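Side-chain contact in cytochrome c' (Allochromatium vinosum, PDB 5GYR), which is linked to electron transfer, though its exact role is unknown, and carries a covalently bound high-spin heme whose iron has no sixth ligand: residues V84-I87 against A88-V92. Residues are numbered along the deposited sequence; the frame is centred on the assembly and turned at random.
With HEC (heme c), chain I.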
ATOM      1  N   VAL A  84       1.517  -3.444   3.401  1.00 25.90           N
ATOM      2  CA  VAL A  84       0.855  -4.728   3.658  1.00 24.68           C
ATOM      3  C   VAL A  84       1.855  -5.839   3.931  1.00 19.51           C
ATOM      4  O   VAL A  84       1.504  -7.010   3.874  1.00 25.20           O
ATOM      5  CB  VAL A  84      -0.124  -5.133   2.525  1.00 24.42           C
ATOM      6  CG1 VAL A  84      -1.209  -4.079   2.359  1.00 28.79           C
ATOM      7  CG2 VAL A  84       0.604  -5.370   1.204  1.00 27.54           C
ATOM      8  N   GLY A  85       3.098  -5.460   4.197  1.00 22.07           N
ATOM      9  CA  GLY A  85       4.153  -6.398   4.510  1.00 21.65           C
ATOM     10  C   GLY A  85       3.957  -7.120   5.832  1.00 21.64           C
ATOM     11  O   GLY A  85       3.123  -6.748   6.674  1.00 21.72           O
ATOM     12  N   LYS A  86       4.746  -8.172   5.982  1.00 22.08           N
ATOM     13  CA  LYS A  86       4.672  -9.061   7.123  1.00 23.56           C
ATOM     14  C   LYS A  86       4.870  -8.337   8.449  1.00 21.82           C
ATOM     15  O   LYS A  86       4.102  -8.544   9.389  1.00 25.02           O
ATOM     16  CB  LYS A  86       5.732 -10.139   6.953  1.00 28.05           C
ATOM     17  CG  LYS A  86       5.842 -11.123   8.075  1.00 33.25           C
ATOM     18  CD  LYS A  86       6.991 -12.070   7.791  1.00 38.52           C
ATOM     19  CE  LYS A  86       6.892 -13.329   8.617  1.00 45.18           C
ATOM     20  NZ  LYS A  86       7.474 -13.159   9.966  1.00 53.52           N
ATOM     21  N   ILE A  87       5.879  -7.479   8.512  1.00 18.94           N
ATOM     22  CA  ILE A  87       6.193  -6.812   9.772  1.00 20.20           C
ATOM     23  C   ILE A  87       5.112  -5.813  10.156  1.00 21.39           C
ATOM     24  O   ILE A  87       4.746  -5.711  11.327  1.00 17.78           O
ATOM     25  CB  ILE A  87       7.577  -6.138   9.757  1.00 21.74           C
ATOM     26  CG1 ILE A  87       8.647  -7.179   9.435  1.00 25.72           C
ATOM     27  CG2 ILE A  87       7.860  -5.518  11.115  1.00 19.30           C
ATOM     28  CD1 ILE A  87      10.036  -6.608   9.247  1.00 23.82           C
ATOM     29  N   ALA A  88       4.582  -5.092   9.174  1.00 20.44           N
ATOM     30  CA  ALA A  88       3.504  -4.146   9.431  1.00 20.72           C
ATOM     31  C   ALA A  88       2.272  -4.858   9.981  1.00 18.61           C
ATOM     32  O   ALA A  88       1.604  -4.355  10.889  1.00 19.13           O
ATOM     33  CB  ALA A  88       3.143  -3.400   8.166  1.00 21.67           C
ATOM     34  N   ARG A  89       1.962  -6.019   9.413  1.00 17.95           N
ATOM     35  CA  ARG A  89       0.826  -6.779   9.874  1.00 19.84           C
ATOM     36  C   ARG A  89       1.075  -7.306  11.282  1.00 19.93           C
ATOM     37  O   ARG A  89       0.158  -7.307  12.106  1.00 20.98           O
ATOM     38  CB  ARG A  89       0.480  -7.890   8.869  1.00 24.29           C
ATOM     39  CG  ARG A  89      -0.158  -7.309   7.612  1.00 28.04           C
ATOM     40  CD  ARG A  89      -0.713  -8.349   6.666  1.00 35.29           C
ATOM     41  NE  ARG A  89       0.342  -9.237   6.170  1.00 44.40           N
ATOM     42  CZ  ARG A  89       0.515 -10.502   6.543  1.00 55.20           C
ATOM     43  NH1 ARG A  89      -0.308 -11.070   7.422  1.00 63.84           N
ATOM     44  NH2 ARG A  89       1.517 -11.206   6.023  1.00 58.54           N
ATOM     45  N   GLU A  90       2.303  -7.739  11.557  1.00 18.87           N
ATOM     46  CA  GLU A  90       2.673  -8.164  12.912  1.00 13.68           C
ATOM     47  C   GLU A  90       2.509  -7.000  13.883  1.00 16.76           C
ATOM     48  O   GLU A  90       1.985  -7.163  14.979  1.00 18.69           O
ATOM     49  CB  GLU A  90       4.105  -8.695  12.979  1.00 20.36           C
ATOM     50  CG  GLU A  90       4.308 -10.070  12.340  1.00 27.78           C
ATOM     51  CD  GLU A  90       5.813 -10.459  12.263  1.00 33.15           C
ATOM     52  OE1 GLU A  90       6.218 -11.602  11.878  1.00 34.12           O
ATOM     53  OE2 GLU A  90       6.636  -9.597  12.628  1.00 33.27           O
ATOM     54  N   PHE A  91       2.953  -5.820  13.465  1.00 17.01           N
ATOM     55  CA  PHE A  91       2.888  -4.636  14.314  1.00 15.60           C
ATOM     56  C   PHE A  91       1.464  -4.232  14.653  1.00 16.33           C
ATOM     57  O   PHE A  91       1.151  -3.972  15.818  1.00 17.36           O
ATOM     58  CB  PHE A  91       3.611  -3.470  13.632  1.00 16.26           C
ATOM     59  CG  PHE A  91       3.501  -2.175  14.370  1.00 17.55           C
ATOM     60  CD1 PHE A  91       3.805  -2.111  15.722  1.00 17.54           C
ATOM     61  CD2 PHE A  91       3.125  -1.037  13.716  1.00 18.17           C
ATOM     62  CE1 PHE A  91       3.721  -0.924  16.418  1.00 19.14           C
ATOM     63  CE2 PHE A  91       3.055   0.162  14.399  1.00 17.37           C
ATOM     64  CZ  PHE A  91       3.354   0.215  15.740  1.00 17.62           C
ATOM     65  N   VAL A  92       0.602  -4.172  13.647  1.00 15.11           N
ATOM     66  CA  VAL A  92      -0.783  -3.765  13.880  1.00 17.88           C
ATOM     67  C   VAL A  92      -1.471  -4.743  14.828  1.00 17.38           C
ATOM     68  O   VAL A  92      -2.159  -4.333  15.750  1.00 14.99           O
ATOM     69  CB  VAL A  92      -1.583  -3.659  12.566  1.00 19.41           C
ATOM     70  CG1 VAL A  92      -3.061  -3.459  12.840  1.00 21.68           C
ATOM     71  CG2 VAL A  92      -1.045  -2.512  11.726  1.00 20.42           C
TER
HETATM   72 FE   HEC I 201       9.771   3.176  13.512  1.00 19.90          FE
HETATM   73  CHA HEC I 201      11.686   5.754  12.409  1.00 14.93           C
HETATM   74  CHB HEC I 201      10.053   4.369  16.751  1.00 17.48           C
HETATM   75  CHC HEC I 201       7.489   0.932  14.527  1.00 12.57           C
HETATM   76  CHD HEC I 201       9.579   1.885  10.356  1.00 19.47           C
HETATM   77  NA  HEC I 201      10.728   4.696  14.412  1.00 20.65           N
HETATM   78  C1A HEC I 201      11.435   5.692  13.767  1.00 18.96           C
HETATM   79  C2A HEC I 201      11.912   6.644  14.720  1.00 21.82           C
HETATM   80  C3A HEC I 201      11.448   6.238  15.936  1.00 21.42           C
HETATM   81  C4A HEC I 201      10.699   5.049  15.744  1.00 20.38           C
HETATM   82  CMA HEC I 201      11.675   6.898  17.273  1.00 24.23           C
HETATM   83  CAA HEC I 201      12.753   7.894  14.441  1.00 24.84           C
HETATM   84  CBA HEC I 201      11.817   9.044  14.011  1.00 29.31           C
HETATM   85  CGA HEC I 201      12.526  10.373  13.794  1.00 35.57           C
HETATM   86  O1A HEC I 201      12.323  11.335  14.565  1.00 42.03           O
HETATM   87  O2A HEC I 201      13.300  10.543  12.833  1.00 40.02           O
HETATM   88  NB  HEC I 201       8.940   2.702  15.346  1.00 18.20           N
HETATM   89  C1B HEC I 201       9.158   3.314  16.507  1.00 19.67           C
HETATM   90  C2B HEC I 201       8.359   2.701  17.514  1.00 19.37           C
HETATM   91  C3B HEC I 201       7.631   1.713  16.899  1.00 18.80           C
HETATM   92  C4B HEC I 201       8.013   1.779  15.465  1.00 17.03           C
HETATM   93  CMB HEC I 201       8.359   3.078  18.979  1.00 20.35           C
HETATM   94  CAB HEC I 201       6.577   0.822  17.437  1.00 20.34           C
HETATM   95  CBB HEC I 201       5.895   1.077  18.558  1.00 18.59           C
HETATM   96  NC  HEC I 201       8.737   1.630  12.598  1.00 15.68           N
HETATM   97  C1C HEC I 201       7.822   0.844  13.200  1.00 16.34           C
HETATM   98  C2C HEC I 201       7.322  -0.103  12.288  1.00 19.71           C
HETATM   99  C3C HEC I 201       7.920   0.160  11.071  1.00 18.13           C
HETATM  100  C4C HEC I 201       8.795   1.290  11.285  1.00 19.33           C
HETATM  101  CMC HEC I 201       6.342  -1.215  12.578  1.00 19.87           C
HETATM  102  CAC HEC I 201       7.698  -0.580   9.800  1.00 19.89           C
HETATM  103  CBC HEC I 201       6.815  -1.604   9.626  1.00 20.69           C
HETATM  104  ND  HEC I 201      10.498   3.650  11.815  1.00 17.79           N
HETATM  105  C1D HEC I 201      10.300   3.039  10.624  1.00 21.03           C
HETATM  106  C2D HEC I 201      10.970   3.755   9.537  1.00 21.59           C
HETATM  107  C3D HEC I 201      11.544   4.826  10.105  1.00 22.29           C
HETATM  108  C4D HEC I 201      11.212   4.768  11.534  1.00 22.27           C
HETATM  109  CMD HEC I 201      11.037   3.392   8.071  1.00 24.53           C
HETATM  110  CAD HEC I 201      12.326   5.902   9.386  1.00 22.65           C
HETATM  111  CBD HEC I 201      11.364   7.075   9.083  1.00 20.04           C
HETATM  112  CGD HEC I 201      12.012   8.208   8.299  1.00 22.40           C
HETATM  113  O1D HEC I 201      11.440   8.762   7.317  1.00 24.28           O
HETATM  114  O2D HEC I 201      13.142   8.649   8.618  1.00 21.89           O
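Lys86 NZ makes a salt bridge to Glu90 OE1 at 2.8 Å. The ammonium meets the oxygen on its syn side, 29° out of the carboxylate plane. Lys86 CG lies anti to the backbone N (chi1 178°), and a bend at chi4 turns NZ onto the glutamate one helical turn on. The pair lies on the exposed face of the helix. Arg89 folds back the other way. Its chain bends at chi3 (-62°), and NE gives a weak bond of 3.4 Å to Val84 O, which sits at the guanidinium edge. Gly85 is the N-cap residue, and Gly85 O accepts Arg89 N at 3.1 Å. The backbone hydrogen bonds from Glu90 N to Lys86 O and from Phe91 N to Ile87 O (2.8 Å) carry the helix on. On the inner side, Ile87 packs on Ser123 and Cys124 of helix 107-128. Phe91 turns its ring to the heme. The heme methyl CMC lies over one ring face, 3.4 Å from Phe91 CD2, and Phe91 CE1 comes within 3.5 Å of heme CAB. With the ring gone, as in an alanine at this position, the heme methyl would probably lose its aromatic cover and a gap would open beside Val117 and Ala120. Thr71, Arg72, Arg12 and Gln13 of the second subunit hydrogen-bond the same heme. The arrangement is a first helical turn starting from a glycine at the N-cap position, with an i to i+4 salt bridge, walling the heme pocket of a domain-swapped cytochrome c'.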